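Local coordinates for 4-hydroxybutyrate CoA-transferase (PDB 3D3U), which probably transfers coenzyme A between carboxylates such as acetate and 4-hydroxybutyrate, at residues A[37-42]-A[178-183]; A[120-125]-A[133-138]. All coordinates share one frame; numbering follows the deposited sequence.

Contact 1: residues A[37-42]-A[178-183]; sequences PVRFSQ and IEVDEP
Glu182 OE1 is gripped twice. Arg39 NH2 forms a salt bridge to it at 2.5 Å, and a water lying 2.7 Å from Glu182 OE1 donates a second bond. The same water donates a longer bond, 3.3 Å, to Gln42 OE1, so it links the glutamate to the next turn of the helix. OE1 reaches the guanidinium at its edge, in plane, while the two planar groups stand nearly upright to each other, 86° apart. The Arg39 chain bends at chi2 and chi3 (72° and 37°), which folds its end back beside Val38, and Val38 CG1 lies on one guanidinium face, displaced toward its rim. Arg39 NE has a second carboxylate partner, Glu155, on the neighbouring strand 151-157. This is the Rossmann-like N-terminal domain: helix 38-46 packs on the parallel sheet, and strand 176-180 is an outermost strand of that sheet. Val180 CG2 comes obliquely to the guanidinium, no nearer than 4.4 Å from Arg39 NE. The apolar pair is Ile178 CD1 and Phe40 CD2, 4.1 Å apart, at the edge of the ring, and the two side chains cross at about a right angle. From helix 14-21, Val18 and Ser21 touch the Phe40 side chain, Ala14 and Ala17 that of Ile178.

Contact 2: residues A[120-125]-A[133-138]; sequences AVVQVS and CSFGVS
The Phe135 ring meets strand 120-125 through its CD2 and CE2 atoms. Val122 CG2 lies at the ring edge, near its plane, 4.1 Å from Phe135 CE2. Val124 CG1 comes in obliquely, 3.8 Å from Phe135 CD2. Thr142, Lys143 and Ala146 of helix 142-148 also touch the Phe135 side chain. The setting is the Rossmann-like N-terminal domain, where a central strand of the parallel sheet runs out into a chain that soon doubles back as strand 132-134. Phe135 starts a type II' turn that ends at Ser138. Its side chain starts out away from strand 120-125, but chi1 of -77° sets CG opposite the carbonyl carbon, and the CD2-CE2 side of the ring comes back to the valines. One backbone hydrogen bond joins the segments, from Ser125 N to Ser134 O at 3.0 Å. Val124 CB lies close to the same carbonyl oxygen, and Val124 CG2 packs 4.0 Å from Cys133 CB. Gly136 has a positive phi of 64°, which suits glycine in this turn. Ser134 OG is used twice: the backbone of Ile163 supplies a further partner, and in an ST turn Ser134 OG accepts from Gly136 N at 2.6 Å.

From the N terminus, the chain first passes through residues 37-42 at the start of helix 38-46. It then reaches 120-125, turns, and returns as 133-138, so contact 2 closes a short loop. Only later does it arrive at 178-183, where contact 1 closes a loop of 135 intervening residues. Contact 2 is nested inside that loop. Contact 1 ties the helix to an outermost strand of the parallel sheet, and contact 2 ties a central strand of the same sheet to the segment that follows it. Their centres are 11 Å apart and they touch: the Phe40 ring of contact 1 packs on Val121 of contact 2.

Contact 1: residues A[37-42]-A[178-183]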
loop_
_atom_site.group_PDB
_atom_site.type_symbol
_atom_site.label_atom_id
_atom_site.label_comp_id
_atom_site.label_asym_id
_atom_site.label_seq_id
_atom_site.Cartn_x
_atom_site.Cartn_y
_atom_site.Cartn_z
ATOM N N PRO A 37 2.722 -3.112 -15.635
ATOM C CA PRO A 37 2.459 -3.238 -17.028
ATOM C C PRO A 37 3.335 -4.335 -17.614
ATOM O O PRO A 37 4.366 -4.152 -18.280
ATOM C CB PRO A 37 2.797 -1.843 -17.557
ATOM C CG PRO A 37 3.582 -1.217 -16.519
ATOM C CD PRO A 37 3.849 -2.192 -15.407
ATOM N N VAL A 38 2.836 -5.516 -17.370
ATOM C CA VAL A 38 3.502 -6.719 -17.697
ATOM C C VAL A 38 3.571 -6.889 -19.210
ATOM O O VAL A 38 4.568 -7.433 -19.694
ATOM C CB VAL A 38 2.834 -7.867 -16.923
ATOM C CG1 VAL A 38 1.355 -7.625 -16.860
ATOM C CG2 VAL A 38 3.153 -9.213 -17.556
ATOM N N ARG A 39 2.585 -6.416 -19.982
ATOM C CA ARG A 39 2.693 -6.518 -21.500
ATOM C C ARG A 39 3.894 -5.850 -22.074
ATOM O O ARG A 39 4.590 -6.369 -22.948
ATOM C CB ARG A 39 1.499 -5.910 -22.174
ATOM C CG ARG A 39 0.535 -6.997 -22.551
ATOM C CD ARG A 39 -0.173 -7.609 -21.409
ATOM N NE ARG A 39 -0.531 -6.661 -20.342
ATOM C CZ ARG A 39 -1.148 -7.099 -19.247
ATOM N NH1 ARG A 39 -1.454 -6.280 -18.245
ATOM N NH2 ARG A 39 -1.437 -8.407 -19.151
ATOM N N PHE A 40 4.100 -4.658 -21.558
ATOM C CA PHE A 40 5.267 -3.928 -21.794
ATOM C C PHE A 40 6.492 -4.637 -21.267
ATOM O O PHE A 40 7.517 -4.641 -21.969
ATOM C CB PHE A 40 5.170 -2.616 -21.107
ATOM C CG PHE A 40 6.097 -1.570 -21.680
ATOM C CD1 PHE A 40 7.383 -1.415 -21.209
ATOM C CD2 PHE A 40 5.692 -0.763 -22.701
ATOM C CE1 PHE A 40 8.227 -0.437 -21.705
ATOM C CE2 PHE A 40 6.538 0.163 -23.194
ATOM C CZ PHE A 40 7.836 0.340 -22.654
ATOM N N SER A 41 6.470 -5.256 -20.082
ATOM C CA SER A 41 7.664 -6.048 -19.652
ATOM C C SER A 41 7.975 -7.200 -20.647
ATOM O O SER A 41 9.127 -7.432 -21.114
ATOM C CB SER A 41 7.495 -6.552 -18.222
ATOM O OG SER A 41 8.565 -7.409 -17.807
ATOM N N GLN A 42 6.874 -7.862 -21.031
ATOM C CA GLN A 42 6.843 -8.993 -22.036
ATOM C C GLN A 42 7.498 -8.377 -23.283
ATOM O O GLN A 42 8.497 -8.913 -23.748
ATOM C CB GLN A 42 5.367 -9.530 -22.251
ATOM C CG GLN A 42 5.100 -11.050 -22.313
ATOM C CD GLN A 42 4.527 -11.594 -20.926
ATOM O OE1 GLN A 42 3.380 -11.188 -20.523
ATOM N NE2 GLN A 42 5.321 -12.508 -20.199
ATOM N N ILE A 178 -1.289 1.260 -25.810
ATOM C CA ILE A 178 -1.217 -0.120 -26.183
ATOM C C ILE A 178 -2.541 -0.692 -25.733
ATOM O O ILE A 178 -2.663 -1.143 -24.594
ATOM C CB ILE A 178 -0.107 -0.751 -25.424
ATOM C CG1 ILE A 178 1.177 -0.110 -25.874
ATOM C CG2 ILE A 178 0.019 -2.157 -25.750
ATOM C CD1 ILE A 178 2.299 -0.108 -24.843
ATOM N N GLU A 179 -3.564 -0.648 -26.598
ATOM C CA GLU A 179 -4.870 -1.177 -26.152
ATOM C C GLU A 179 -4.780 -2.630 -25.829
ATOM O O GLU A 179 -4.396 -3.395 -26.665
ATOM C CB GLU A 179 -6.074 -0.970 -27.080
ATOM C CG GLU A 179 -5.867 -0.546 -28.470
ATOM C CD GLU A 179 -7.051 0.318 -28.836
ATOM O OE1 GLU A 179 -7.165 0.791 -29.988
ATOM O OE2 GLU A 179 -7.899 0.508 -27.937
ATOM N N VAL A 180 -5.124 -3.008 -24.607
ATOM C CA VAL A 180 -5.305 -4.383 -24.363
ATOM C C VAL A 180 -6.466 -4.754 -23.543
ATOM O O VAL A 180 -7.268 -3.936 -23.106
ATOM C CB VAL A 180 -4.031 -5.051 -23.843
ATOM C CG1 VAL A 180 -3.100 -5.365 -25.101
ATOM C CG2 VAL A 180 -3.329 -4.268 -22.713
ATOM N N ASP A 181 -6.553 -6.055 -23.443
ATOM C CA ASP A 181 -7.551 -6.741 -22.716
ATOM C C ASP A 181 -7.044 -8.063 -22.030
ATOM O O ASP A 181 -6.485 -8.999 -22.690
ATOM C CB ASP A 181 -8.731 -6.990 -23.602
ATOM C CG ASP A 181 -9.863 -7.481 -22.809
ATOM O OD1 ASP A 181 -9.594 -7.816 -21.632
ATOM O OD2 ASP A 181 -11.026 -7.572 -23.221
ATOM N N GLU A 182 -7.157 -8.073 -20.701
ATOM C CA GLU A 182 -6.419 -9.007 -19.855
ATOM C C GLU A 182 -6.743 -8.716 -18.372
ATOM O O GLU A 182 -6.675 -7.569 -17.933
ATOM C CB GLU A 182 -4.896 -9.048 -20.175
ATOM C CG GLU A 182 -4.453 -10.180 -21.130
ATOM C CD GLU A 182 -3.264 -11.129 -20.601
ATOM O OE1 GLU A 182 -2.240 -10.684 -19.895
ATOM O OE2 GLU A 182 -3.320 -12.388 -20.941
ATOM N N PRO A 183 -7.100 -9.766 -17.617
ATOM C CA PRO A 183 -7.637 -9.634 -16.245
ATOM C C PRO A 183 -6.579 -9.142 -15.241
ATOM O O PRO A 183 -5.410 -9.529 -15.277
ATOM C CB PRO A 183 -8.026 -11.059 -15.891
ATOM C CG PRO A 183 -7.082 -11.942 -16.708
ATOM C CD PRO A 183 -6.934 -11.192 -18.007
HETATM O O HOH W 1 0.147 -10.923 -21.025
#

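Contact 2: residues A[120-125]-A[133-138]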
loop_
_atom_site.group_PDB
_atom_site.type_symbol
_atom_site.label_atom_id
_atom_site.label_comp_id
_atom_site.label_asym_id
_atom_site.label_seq_id
_atom_site.Cartn_x
_atom_site.Cartn_y
_atom_site.Cartn_z
ATOM N N ALA A 120 7.347 7.063 -18.223
ATOM C CA ALA A 120 6.554 6.403 -17.229
ATOM C C ALA A 120 5.675 5.337 -17.905
ATOM O O ALA A 120 4.874 5.655 -18.759
ATOM C CB ALA A 120 5.679 7.480 -16.474
ATOM N N VAL A 121 5.811 4.073 -17.549
ATOM C CA VAL A 121 4.970 3.049 -18.164
ATOM C C VAL A 121 3.888 2.589 -17.207
ATOM O O VAL A 121 4.225 1.946 -16.265
ATOM C CB VAL A 121 5.756 1.833 -18.608
ATOM C CG1 VAL A 121 4.835 0.706 -19.105
ATOM C CG2 VAL A 121 6.563 2.255 -19.699
ATOM N N VAL A 122 2.611 2.903 -17.454
ATOM C CA VAL A 122 1.519 2.642 -16.559
ATOM C C VAL A 122 0.425 1.839 -17.206
ATOM O O VAL A 122 0.288 1.751 -18.439
ATOM C CB VAL A 122 0.833 3.945 -16.072
ATOM C CG1 VAL A 122 1.816 4.898 -15.426
ATOM C CG2 VAL A 122 0.107 4.639 -17.190
ATOM N N GLN A 123 -0.444 1.294 -16.364
ATOM C CA GLN A 123 -1.552 0.538 -16.930
ATOM C C GLN A 123 -2.875 1.231 -16.638
ATOM O O GLN A 123 -3.360 0.994 -15.625
ATOM C CB GLN A 123 -1.534 -0.889 -16.339
ATOM C CG GLN A 123 -2.692 -1.715 -16.746
ATOM C CD GLN A 123 -2.528 -3.171 -16.360
ATOM O OE1 GLN A 123 -1.914 -3.504 -15.353
ATOM N NE2 GLN A 123 -3.119 -4.042 -17.137
ATOM N N VAL A 124 -3.489 2.045 -17.464
ATOM C CA VAL A 124 -4.818 2.573 -17.060
ATOM C C VAL A 124 -5.981 1.835 -17.618
ATOM O O VAL A 124 -5.807 0.819 -18.320
ATOM C CB VAL A 124 -4.986 3.951 -17.565
ATOM C CG1 VAL A 124 -3.951 4.816 -16.861
ATOM C CG2 VAL A 124 -4.711 3.966 -19.124
ATOM N N SER A 125 -7.158 2.424 -17.395
ATOM C CA SER A 125 -8.451 1.875 -17.825
ATOM C C SER A 125 -8.997 2.557 -19.098
ATOM O O SER A 125 -8.463 3.589 -19.577
ATOM C CB SER A 125 -9.460 2.217 -16.788
ATOM O OG SER A 125 -10.116 3.425 -17.206
ATOM N N CYS A 133 -8.927 8.808 -18.865
ATOM C CA CYS A 133 -8.731 7.508 -18.239
ATOM C C CYS A 133 -8.342 7.599 -16.768
ATOM O O CYS A 133 -7.869 8.668 -16.254
ATOM C CB CYS A 133 -7.555 6.815 -18.882
ATOM S SG CYS A 133 -7.650 6.541 -20.653
ATOM N N SER A 134 -8.437 6.432 -16.134
ATOM C CA SER A 134 -8.257 6.311 -14.682
ATOM C C SER A 134 -7.116 5.452 -14.435
ATOM O O SER A 134 -6.958 4.441 -15.150
ATOM C CB SER A 134 -9.458 5.567 -13.973
ATOM O OG SER A 134 -9.109 5.178 -12.617
ATOM N N PHE A 135 -6.405 5.758 -13.353
ATOM C CA PHE A 135 -5.314 4.913 -12.953
ATOM C C PHE A 135 -5.818 3.600 -12.400
ATOM O O PHE A 135 -5.019 2.707 -12.179
ATOM C CB PHE A 135 -4.368 5.646 -12.024
ATOM C CG PHE A 135 -3.478 6.596 -12.763
ATOM C CD1 PHE A 135 -3.687 7.969 -12.708
ATOM C CD2 PHE A 135 -2.481 6.124 -13.595
ATOM C CE1 PHE A 135 -2.910 8.822 -13.485
ATOM C CE2 PHE A 135 -1.707 6.971 -14.328
ATOM C CZ PHE A 135 -1.928 8.312 -14.287
ATOM N N GLY A 136 -7.127 3.480 -12.181
ATOM C CA GLY A 136 -7.727 2.258 -11.620
ATOM C C GLY A 136 -7.275 1.952 -10.204
ATOM O O GLY A 136 -7.457 2.766 -9.251
ATOM N N VAL A 137 -6.650 0.785 -10.069
ATOM C CA VAL A 137 -6.228 0.214 -8.753
ATOM C C VAL A 137 -4.847 0.701 -8.176
ATOM O O VAL A 137 -4.337 0.202 -7.167
ATOM C CB VAL A 137 -6.382 -1.334 -8.731
ATOM C CG1 VAL A 137 -7.693 -1.774 -9.434
ATOM C CG2 VAL A 137 -5.203 -1.990 -9.387
ATOM N N SER A 138 -4.276 1.713 -8.818
ATOM C CA SER A 138 -2.943 2.250 -8.414
ATOM C C SER A 138 -2.753 3.769 -8.621
ATOM O O SER A 138 -2.626 4.249 -9.751
ATOM C CB SER A 138 -1.874 1.522 -9.196
ATOM O OG SER A 138 -1.242 0.677 -8.310
#